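Local atomic coordinates of nitrogenase molybdenum-iron protein alpha chain (Clostridium pasteurianum, PDB entry 4WES), a protein that forms, with the beta chain, the molybdenum-iron component of nitrogenase, which reduces dinitrogen to ammonium using electrons delivered by the iron protein and ATP hydrolysis. Residues H71-I77 and F106-M110; S80-W84 and E103-S107; A143-L149 and F172-Y177. All coordinates share one frame. Where two conformers were deposited one is given. Numbering follows the deposited sequence.

Interaction 1: H71-I77 and F106-M110. With CLF (Fe(8)-S(7) cluster), chain H.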
loop_
_atom_site.group_PDB
_atom_site.type_symbol
_atom_site.label_atom_id
_atom_site.label_comp_id
_atom_site.label_asym_id
_atom_site.label_seq_id
_atom_site.Cartn_x
_atom_site.Cartn_y
_atom_site.Cartn_z
ATOM N N HIS A 71 -32.432 0.874 14.200
ATOM C CA HIS A 71 -32.870 -0.510 14.128
ATOM C C HIS A 71 -32.052 -1.378 15.075
ATOM O O HIS A 71 -30.871 -1.584 14.862
ATOM C CB HIS A 71 -32.717 -1.034 12.687
ATOM C CG HIS A 71 -33.446 -0.204 11.689
ATOM N ND1 HIS A 71 -34.808 -0.235 11.534
ATOM C CD2 HIS A 71 -32.965 0.682 10.794
ATOM C CE1 HIS A 71 -35.134 0.627 10.584
ATOM N NE2 HIS A 71 -34.032 1.171 10.107
ATOM N N ILE A 72 -32.689 -1.827 16.159
ATOM C CA ILE A 72 -32.005 -2.608 17.190
ATOM C C ILE A 72 -32.317 -4.080 17.021
ATOM O O ILE A 72 -33.472 -4.498 17.142
ATOM C CB ILE A 72 -32.398 -2.169 18.619
ATOM C CG1 ILE A 72 -32.173 -0.657 18.821
ATOM C CG2 ILE A 72 -31.614 -2.986 19.637
ATOM C CD1 ILE A 72 -32.619 -0.157 20.194
ATOM N N THR A 73 -31.283 -4.870 16.729
ATOM C CA THR A 73 -31.441 -6.320 16.703
ATOM C C THR A 73 -31.415 -6.851 18.135
ATOM O O THR A 73 -30.446 -6.642 18.850
ATOM C CB THR A 73 -30.300 -6.973 15.908
ATOM O OG1 THR A 73 -30.327 -6.429 14.574
ATOM C CG2 THR A 73 -30.404 -8.471 15.911
ATOM N N HIS A 74 -32.496 -7.526 18.510
ATOM C CA HIS A 74 -32.548 -8.154 19.826
ATOM C C HIS A 74 -32.090 -9.616 19.664
ATOM O O HIS A 74 -32.855 -10.467 19.213
ATOM C CB HIS A 74 -33.937 -8.061 20.438
ATOM C CG HIS A 74 -33.997 -8.569 21.839
ATOM N ND1 HIS A 74 -33.014 -8.325 22.775
ATOM C CD2 HIS A 74 -34.927 -9.343 22.436
ATOM C CE1 HIS A 74 -33.381 -8.884 23.915
ATOM N NE2 HIS A 74 -34.544 -9.492 23.739
ATOM N N GLY A 75 -30.813 -9.865 19.947
ATOM C CA GLY A 75 -30.236 -11.179 19.673
ATOM C C GLY A 75 -28.783 -11.144 20.036
ATOM O O GLY A 75 -28.257 -10.114 20.454
ATOM N N PRO A 76 -28.109 -12.307 19.904
ATOM C CA PRO A 76 -26.662 -12.341 19.995
ATOM C C PRO A 76 -26.045 -11.639 18.782
ATOM O O PRO A 76 -26.764 -11.146 17.899
ATOM C CB PRO A 76 -26.337 -13.841 20.129
ATOM C CG PRO A 76 -27.675 -14.559 20.077
ATOM C CD PRO A 76 -28.632 -13.575 19.419
ATOM N N ILE A 77 -24.730 -11.484 18.774
ATOM C CA ILE A 77 -24.159 -10.412 17.960
ATOM C C ILE A 77 -24.199 -10.640 16.445
ATOM O O ILE A 77 -24.215 -9.637 15.706
ATOM C CB ILE A 77 -22.700 -10.108 18.404
ATOM C CG1 ILE A 77 -22.248 -8.732 17.914
ATOM C CG2 ILE A 77 -21.736 -11.204 17.956
ATOM C CD1 ILE A 77 -23.092 -7.580 18.449
ATOM N N PHE A 106 -26.838 -1.766 15.446
ATOM C CA PHE A 106 -27.236 -1.667 16.846
ATOM C C PHE A 106 -27.798 -2.994 17.314
ATOM O O PHE A 106 -28.596 -3.589 16.616
ATOM C CB PHE A 106 -28.327 -0.609 16.975
ATOM C CG PHE A 106 -27.915 0.760 16.515
ATOM C CD1 PHE A 106 -27.131 1.558 17.324
ATOM C CD2 PHE A 106 -28.288 1.238 15.290
ATOM C CE1 PHE A 106 -26.761 2.805 16.892
ATOM C CE2 PHE A 106 -27.951 2.513 14.859
ATOM C CZ PHE A 106 -27.157 3.281 15.658
ATOM N N SER A 107 -27.449 -3.410 18.530
ATOM C CA SER A 107 -28.027 -4.640 19.029
ATOM C C SER A 107 -27.931 -4.724 20.530
ATOM O O SER A 107 -27.267 -3.924 21.207
ATOM C CB SER A 107 -27.314 -5.827 18.453
ATOM O OG SER A 107 -26.043 -5.962 19.056
ATOM N N THR A 108 -28.641 -5.724 21.090
ATOM C CA THR A 108 -28.578 -5.986 22.516
ATOM C C THR A 108 -27.504 -7.007 22.866
ATOM O O THR A 108 -27.275 -7.251 24.049
ATOM C CB THR A 108 -29.924 -6.489 23.034
ATOM O OG1 THR A 108 -30.307 -7.637 22.273
ATOM C CG2 THR A 108 -30.994 -5.402 22.932
ATOM N N ASP A 109 -26.800 -7.571 21.867
ATOM C CA ASP A 109 -25.621 -8.386 22.137
ATOM C C ASP A 109 -25.892 -9.406 23.261
ATOM O O ASP A 109 -25.195 -9.460 24.254
ATOM C CB ASP A 109 -24.433 -7.470 22.473
ATOM C CG ASP A 109 -23.103 -8.158 22.628
ATOM O OD1 ASP A 109 -22.901 -9.296 22.136
ATOM O OD2 ASP A 109 -22.225 -7.505 23.229
ATOM N N MET A 110 -26.931 -10.213 23.052
ATOM C CA MET A 110 -27.384 -11.106 24.101
ATOM C C MET A 110 -26.266 -12.064 24.527
ATOM O O MET A 110 -25.504 -12.585 23.694
ATOM C CB MET A 110 -28.646 -11.840 23.642
ATOM C CG MET A 110 -29.912 -10.973 23.500
ATOM S SD MET A 110 -31.382 -11.807 22.795
ATOM C CE MET A 110 -31.426 -13.313 23.739
HETATM FE FE1 CLF H . -31.392 -16.859 13.500
HETATM FE FE2 CLF H . -29.304 -16.902 12.132
HETATM FE FE3 CLF H . -31.403 -15.416 11.121
HETATM FE FE4 CLF H . -29.994 -14.651 13.307
HETATM S S1 CLF H . -29.292 -16.543 14.584
HETATM S S2A CLF H . -31.292 -17.723 11.335
HETATM S S4A CLF H . -29.204 -14.804 11.176
HETATM S S3A CLF H . -32.301 -14.737 13.165
HETATM FE FE5 CLF H . -26.946 -13.993 14.784
HETATM FE FE6 CLF H . -26.737 -16.806 17.047
HETATM FE FE7 CLF H . -24.997 -15.889 15.125
HETATM FE FE8 CLF H . -27.087 -17.097 13.938
HETATM S S2B CLF H . -26.082 -14.634 16.717
HETATM S S3B CLF H . -25.681 -18.081 15.431
HETATM S S4B CLF H . -25.962 -15.239 13.131
HETATM O O HOH W 1 -28.825 -1.906 13.159
HETATM O O HOH W 2 -28.278 -4.745 13.989
HETATM O O HOH W 3 -23.837 -11.822 21.578
#
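M110 lays its thioether over one face of the H74 imidazole, SD standing 3.9 Å from the ring centroid in a Met-aromatic contact. At the edge of the same ring, H74 ND1 and T108 OG1 are hydrogen-bonded at 2.8 Å, and G75 N donates to T108 OG1 at 3.3 Å; on the far side, NE2 is held by D152. Upstream, the backbones run parallel: T73 N donates to F106 O (3.0 Å) and T108 N to T73 O (3.0 Å). Strands 69-74 and 106-107 are neighbours in a parallel sheet, with 106-107 at the edge within this chain, and belong to one beta-alpha-beta unit whose helix is 77-81; an antiparallel strand of the beta chain pairs with F106 and S107 and carries the sheet across the subunit interface. Water 1 bridges H71 O (2.7 Å) and F106 N (3.0 Å). M110 N donates to G75 O at 2.9 Å, continuing the pairing of 71-77 with 106-110 beyond the sheet; P76 CB lies 3.5 Å from S2B of the [8Fe-7S] cluster. D109 turns its carboxylate to salt bridges with K21 and R16 of the beta chain, while I77 CD1 reaches S107 OG at 3.4 Å.

Interaction 2: S80-W84 and E103-S107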
loop_
_atom_site.group_PDB
_atom_site.type_symbol
_atom_site.label_atom_id
_atom_site.label_comp_id
_atom_site.label_asym_id
_atom_site.label_seq_id
_atom_site.Cartn_x
_atom_site.Cartn_y
_atom_site.Cartn_z
ATOM N N SER A 80 -26.790 -9.059 14.151
ATOM C CA SER A 80 -26.491 -7.638 13.916
ATOM C C SER A 80 -25.296 -7.459 12.968
ATOM O O SER A 80 -25.397 -6.771 11.960
ATOM C CB SER A 80 -26.206 -6.994 15.275
ATOM O OG SER A 80 -25.935 -5.602 15.124
ATOM N N PHE A 81 -24.158 -8.077 13.303
ATOM C CA PHE A 81 -22.924 -7.937 12.524
ATOM C C PHE A 81 -23.144 -8.249 11.053
ATOM O O PHE A 81 -22.601 -7.556 10.187
ATOM C CB PHE A 81 -21.855 -8.878 13.092
ATOM C CG PHE A 81 -20.548 -8.800 12.370
ATOM C CD1 PHE A 81 -19.571 -7.884 12.719
ATOM C CD2 PHE A 81 -20.283 -9.658 11.317
ATOM C CE1 PHE A 81 -18.358 -7.804 12.058
ATOM C CE2 PHE A 81 -19.092 -9.581 10.649
ATOM C CZ PHE A 81 -18.127 -8.673 11.003
ATOM N N TYR A 82 -23.938 -9.264 10.740
ATOM C CA TYR A 82 -24.127 -9.686 9.362
ATOM C C TYR A 82 -25.108 -8.797 8.581
ATOM O O TYR A 82 -25.294 -9.016 7.379
ATOM C CB TYR A 82 -24.494 -11.176 9.312
ATOM C CG TYR A 82 -23.348 -12.014 9.799
ATOM C CD1 TYR A 82 -22.131 -12.013 9.131
ATOM C CD2 TYR A 82 -23.465 -12.818 10.926
ATOM C CE1 TYR A 82 -21.044 -12.751 9.587
ATOM C CE2 TYR A 82 -22.374 -13.542 11.388
ATOM C CZ TYR A 82 -21.179 -13.524 10.713
ATOM O OH TYR A 82 -20.081 -14.259 11.129
ATOM N N THR A 83 -25.619 -7.738 9.235
ATOM C CA THR A 83 -26.402 -6.708 8.562
ATOM C C THR A 83 -25.648 -5.391 8.492
ATOM O O THR A 83 -26.226 -4.351 8.133
ATOM C CB THR A 83 -27.790 -6.533 9.175
ATOM O OG1 THR A 83 -27.696 -6.050 10.529
ATOM C CG2 THR A 83 -28.573 -7.832 9.119
ATOM N N TRP A 84 -24.352 -5.403 8.760
ATOM C CA TRP A 84 -23.516 -4.213 8.761
ATOM C C TRP A 84 -22.936 -3.925 7.372
ATOM O O TRP A 84 -21.763 -4.194 7.072
ATOM C CB TRP A 84 -22.432 -4.333 9.839
ATOM C CG TRP A 84 -21.745 -3.091 10.260
ATOM C CD1 TRP A 84 -21.984 -1.810 9.861
ATOM C CD2 TRP A 84 -20.670 -3.016 11.191
ATOM N NE1 TRP A 84 -21.140 -0.926 10.497
ATOM C CE2 TRP A 84 -20.297 -1.667 11.290
ATOM C CE3 TRP A 84 -19.945 -3.969 11.894
ATOM C CZ2 TRP A 84 -19.247 -1.248 12.098
ATOM C CZ3 TRP A 84 -18.910 -3.555 12.717
ATOM C CH2 TRP A 84 -18.574 -2.204 12.806
ATOM N N GLU A 103 -24.354 3.734 8.580
ATOM C CA GLU A 103 -22.990 3.305 8.844
ATOM C C GLU A 103 -22.872 2.523 10.142
ATOM O O GLU A 103 -21.773 2.128 10.499
ATOM C CB GLU A 103 -22.042 4.508 8.835
ATOM C CG GLU A 103 -22.006 5.239 7.502
ATOM C CD GLU A 103 -21.650 6.710 7.537
ATOM O OE1 GLU A 103 -21.150 7.214 6.504
ATOM O OE2 GLU A 103 -21.906 7.378 8.564
ATOM N N TYR A 104 -23.982 2.295 10.831
ATOM C CA TYR A 104 -24.002 1.707 12.153
ATOM C C TYR A 104 -24.827 0.434 12.172
ATOM O O TYR A 104 -25.771 0.305 11.411
ATOM C CB TYR A 104 -24.637 2.649 13.189
ATOM C CG TYR A 104 -23.950 3.966 13.335
ATOM C CD1 TYR A 104 -23.011 4.190 14.321
ATOM C CD2 TYR A 104 -24.244 5.038 12.494
ATOM C CE1 TYR A 104 -22.385 5.425 14.455
ATOM C CE2 TYR A 104 -23.618 6.260 12.633
ATOM C CZ TYR A 104 -22.708 6.465 13.623
ATOM O OH TYR A 104 -22.102 7.688 13.734
ATOM N N VAL A 105 -24.504 -0.482 13.092
ATOM C CA VAL A 105 -25.471 -1.507 13.506
ATOM C C VAL A 105 -25.609 -1.481 15.020
ATOM O O VAL A 105 -24.631 -1.256 15.754
ATOM C CB VAL A 105 -25.114 -2.927 13.018
ATOM C CG1 VAL A 105 -25.332 -3.041 11.519
ATOM C CG2 VAL A 105 -23.700 -3.349 13.409
ATOM N N PHE A 106 -26.838 -1.766 15.446
ATOM C CA PHE A 106 -27.236 -1.667 16.846
ATOM C C PHE A 106 -27.798 -2.994 17.314
ATOM O O PHE A 106 -28.596 -3.589 16.616
ATOM C CB PHE A 106 -28.327 -0.609 16.975
ATOM C CG PHE A 106 -27.915 0.760 16.515
ATOM C CD1 PHE A 106 -27.131 1.558 17.324
ATOM C CD2 PHE A 106 -28.288 1.238 15.290
ATOM C CE1 PHE A 106 -26.761 2.805 16.892
ATOM C CE2 PHE A 106 -27.951 2.513 14.859
ATOM C CZ PHE A 106 -27.157 3.281 15.658
ATOM N N SER A 107 -27.449 -3.410 18.530
ATOM C CA SER A 107 -28.027 -4.640 19.029
ATOM C C SER A 107 -27.931 -4.724 20.530
ATOM O O SER A 107 -27.267 -3.924 21.207
ATOM C CB SER A 107 -27.314 -5.827 18.453
ATOM O OG SER A 107 -26.043 -5.962 19.056
HETATM O O HOH W 2 -28.278 -4.745 13.989
HETATM O O HOH W 4 -24.368 -4.326 17.214
#
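V105, just before strand 106-107, packs against S80 and W84 at and beyond the end of helix 77-81. With chi1 in the m well, it sets CG1 against the backbone and side chain of W84, at 3.5 Å from W84 CA and 3.6 Å from W84 CB, and lays CG2 over the indole, 4.0 Å from the centroid of the five-membered ring in a CH-pi contact. The W84 side chain leaves its backbone sideways, but a t chi1 with chi2 near 3° swings the indole to E103, where W84 NE1 donates to E103 O at 3.1 Å. The same indole stacks with Y394 of the beta chain. T83, in the p rotamer, folds its hydroxyl back so that T83 OG1 donates to S80 O at 2.8 Å, the carbonyl that also accepts from T83 N at 2.9 Å; this local closure accompanies the type I turn from F81 to W84 that ends the helix. S80 points toward strand 106-107. Its t rotamer puts OG 3.5 Å from V105 CB, while S80 CB meets S107 CB at 3.6 Å. Two waters extend the hydroxyl's reach: water 2 lies 2.7 Å from S80 OG and donates to F106 O at 2.9 Å, and water 4 lies 2.9 Å from S80 OG and 3.0 Å from S107 OG. Helix 77-81, whose last turn packs on the residues entering strand 106-107, supplies the helical part of the beta-alpha-beta crossover between strands 69-74 and 106-107, here set at the interface with the beta chain.

Interaction 3: A143-L149 and F172-Y177. With CLF (Fe(8)-S(7) cluster), chain H.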
loop_
_atom_site.group_PDB
_atom_site.type_symbol
_atom_site.label_atom_id
_atom_site.label_comp_id
_atom_site.label_asym_id
_atom_site.label_seq_id
_atom_site.Cartn_x
_atom_site.Cartn_y
_atom_site.Cartn_z
ATOM N N ALA A 143 -36.701 -9.286 16.423
ATOM C CA ALA A 143 -36.430 -10.571 17.036
ATOM C C ALA A 143 -35.480 -11.421 16.177
ATOM O O ALA A 143 -35.435 -11.300 14.965
ATOM C CB ALA A 143 -37.719 -11.337 17.284
ATOM N N THR A 144 -34.781 -12.302 16.865
ATOM C CA THR A 144 -33.862 -13.269 16.296
ATOM C C THR A 144 -34.198 -14.642 16.901
ATOM O O THR A 144 -35.020 -14.735 17.814
ATOM C CB THR A 144 -32.411 -12.898 16.595
ATOM O OG1 THR A 144 -32.218 -12.909 17.992
ATOM C CG2 THR A 144 -32.047 -11.585 15.976
ATOM N N CYS A 145 -33.534 -15.704 16.420
ATOM C CA CYS A 145 -33.832 -17.072 16.857
ATOM C C CYS A 145 -34.203 -17.277 18.330
ATOM O O CYS A 145 -35.209 -17.946 18.587
ATOM C CB CYS A 145 -32.699 -18.016 16.435
ATOM S SG CYS A 145 -32.682 -18.384 14.666
ATOM N N PRO A 146 -33.404 -16.792 19.303
ATOM C CA PRO A 146 -33.728 -17.166 20.690
ATOM C C PRO A 146 -34.924 -16.452 21.327
ATOM O O PRO A 146 -35.388 -16.878 22.372
ATOM C CB PRO A 146 -32.472 -16.830 21.466
ATOM C CG PRO A 146 -31.552 -16.184 20.540
ATOM C CD PRO A 146 -32.125 -16.079 19.205
ATOM N N VAL A 147 -35.370 -15.329 20.753
ATOM C CA VAL A 147 -36.184 -14.350 21.470
ATOM C C VAL A 147 -37.528 -14.904 21.979
ATOM O O VAL A 147 -37.852 -14.805 23.163
ATOM C CB VAL A 147 -36.409 -13.114 20.578
ATOM C CG1 VAL A 147 -37.482 -12.198 21.157
ATOM C CG2 VAL A 147 -35.115 -12.383 20.398
ATOM N N GLY A 148 -38.337 -15.456 21.095
ATOM C CA GLY A 148 -39.609 -16.036 21.547
ATOM C C GLY A 148 -39.388 -17.207 22.494
ATOM O O GLY A 148 -40.095 -17.335 23.526
ATOM N N LEU A 149 -38.384 -18.037 22.181
ATOM C CA LEU A 149 -38.124 -19.257 22.967
ATOM C C LEU A 149 -37.729 -18.965 24.412
ATOM O O LEU A 149 -38.093 -19.723 25.321
ATOM C CB LEU A 149 -37.060 -20.120 22.304
ATOM C CG LEU A 149 -37.565 -20.755 21.012
ATOM C CD1 LEU A 149 -36.392 -21.150 20.146
ATOM C CD2 LEU A 149 -38.428 -21.981 21.320
ATOM N N PHE A 172 -40.853 -6.281 15.783
ATOM C CA PHE A 172 -41.035 -7.219 14.683
ATOM C C PHE A 172 -40.644 -8.609 15.142
ATOM O O PHE A 172 -39.473 -8.836 15.479
ATOM C CB PHE A 172 -40.165 -6.830 13.481
ATOM C CG PHE A 172 -40.482 -5.475 12.915
ATOM C CD1 PHE A 172 -39.936 -4.332 13.444
ATOM C CD2 PHE A 172 -41.345 -5.348 11.834
ATOM C CE1 PHE A 172 -40.227 -3.076 12.941
ATOM C CE2 PHE A 172 -41.644 -4.096 11.304
ATOM C CZ PHE A 172 -41.105 -2.955 11.870
ATOM N N SER A 173 -41.601 -9.549 15.130
ATOM C CA SER A 173 -41.325 -10.922 15.553
ATOM C C SER A 173 -40.858 -11.737 14.358
ATOM O O SER A 173 -41.567 -12.586 13.853
ATOM C CB SER A 173 -42.546 -11.537 16.189
ATOM O OG SER A 173 -42.771 -10.973 17.466
ATOM N N CYS A 174 -39.644 -11.432 13.925
ATOM C CA CYS A 174 -38.994 -12.032 12.749
ATOM C C CYS A 174 -37.907 -13.032 13.114
ATOM O O CYS A 174 -36.879 -13.132 12.454
ATOM C CB CYS A 174 -38.493 -10.957 11.817
ATOM S SG CYS A 174 -37.383 -9.749 12.600
ATOM N N GLU A 175 -38.165 -13.825 14.152
ATOM C CA GLU A 175 -37.256 -14.911 14.493
ATOM C C GLU A 175 -36.886 -15.725 13.261
ATOM O O GLU A 175 -37.736 -16.053 12.447
ATOM C CB GLU A 175 -37.847 -15.835 15.549
ATOM C CG GLU A 175 -38.031 -15.261 16.930
ATOM C CD GLU A 175 -39.315 -14.482 17.189
ATOM O OE1 GLU A 175 -39.594 -14.298 18.394
ATOM O OE2 GLU A 175 -40.022 -14.071 16.245
ATOM N N GLY A 176 -35.603 -16.097 13.151
ATOM C CA GLY A 176 -35.113 -16.617 11.881
ATOM C C GLY A 176 -35.726 -17.857 11.369
ATOM O O GLY A 176 -35.813 -18.041 10.157
ATOM N N TYR A 177 -36.191 -18.721 12.262
ATOM C CA TYR A 177 -36.775 -20.002 11.846
ATOM C C TYR A 177 -38.210 -19.910 11.343
ATOM O O TYR A 177 -38.741 -20.898 10.836
ATOM C CB TYR A 177 -36.736 -21.003 12.984
ATOM C CG TYR A 177 -37.427 -20.480 14.242
ATOM C CD1 TYR A 177 -38.797 -20.489 14.357
ATOM C CD2 TYR A 177 -36.692 -19.956 15.284
ATOM C CE1 TYR A 177 -39.435 -20.010 15.477
ATOM C CE2 TYR A 177 -37.303 -19.461 16.412
ATOM C CZ TYR A 177 -38.684 -19.484 16.508
ATOM O OH TYR A 177 -39.266 -18.983 17.644
HETATM FE FE1 CLF H . -31.392 -16.859 13.500
HETATM FE FE2 CLF H . -29.304 -16.902 12.132
HETATM FE FE3 CLF H . -31.403 -15.416 11.121
HETATM FE FE4 CLF H . -29.994 -14.651 13.307
HETATM S S1 CLF H . -29.292 -16.543 14.584
HETATM S S2A CLF H . -31.292 -17.723 11.335
HETATM S S4A CLF H . -29.204 -14.804 11.176
HETATM S S3A CLF H . -32.301 -14.737 13.165
HETATM FE FE5 CLF H . -26.946 -13.993 14.784
HETATM FE FE6 CLF H . -26.737 -16.806 17.047
HETATM FE FE7 CLF H . -24.997 -15.889 15.125
HETATM FE FE8 CLF H . -27.087 -17.097 13.938
HETATM S S2B CLF H . -26.082 -14.634 16.717
HETATM S S3B CLF H . -25.681 -18.081 15.431
HETATM S S4B CLF H . -25.962 -15.239 13.131
HETATM O O HOH W 5 -37.694 -17.681 19.478
#
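One wall of the [8Fe-7S] cluster pocket is built here, from the loops that follow strands 138-143 and 169-172. C145 supplies a ligand, its SG bound to FE1 of the cluster at 2.3 Å. G176 lies alongside, with N 3.6 Å from cluster sulfur S3A; a CB at this position would clash with S2A, so the absence of a side chain lets the backbone come close. T144 CA is 3.8 Å from S3A; the T144 side chain leaves its backbone away from 172-177, and T144 OG1 is hydrogen-bonded to H74 O. A143 N donates to F172 O at 3.0 Å, joining the C-terminal regions of two neighbouring parallel strands. A143 directs its methyl at 172-177: A143 CB is 3.5 Å from E175 CD and 4.0 Å from S173 CA. E175 runs along 143-149, its CG 3.2 Å from T144 O and its OE1 3.2 Å from G148 N, while OE2 forms a salt bridge with K178. Y177 packs against C145 and L149. Its ring edge meets C145 O, with CE2 at 3.4 Å, and Y177 CE2 also lies 4.2 Å from L149 CD1. Water 5 joins the three, donating to C145 O at 2.7 Å, accepting from L149 N at 2.8 Å and lying 2.7 Å from Y177 OH. L107 of the beta chain packs on C145, L149 and Y177. Loops at the C-terminal ends of neighbouring parallel strands meeting around a cofactor are characteristic of Rossmann-like alpha/beta domains, and here they form part of the alpha-chain side of a cluster site shared with the beta chain.

In the fold
All three contacts belong to one four-stranded parallel sheet, ordered 106-107, 69-74, 138-143, 169-172, and its adjoining loops. Interactions 1 and 2 have centres 8 Å apart and share F106, S107 and water 2; both end on strand 106-107, the first from strand 69-74 and the second from helix 77-81 that follows it. Interaction 3 comes later in the chain, about 11 Å from interaction 1 between centres and 17 Å from interaction 2. It touches interaction 1 where T73 CG2 packs 3.5 Å from T144 CG2. Interactions 1 and 3 both reach the [8Fe-7S] cluster, so loops after the adjacent strands 69-74, 138-143 and 169-172 line its pocket, facing the beta chain.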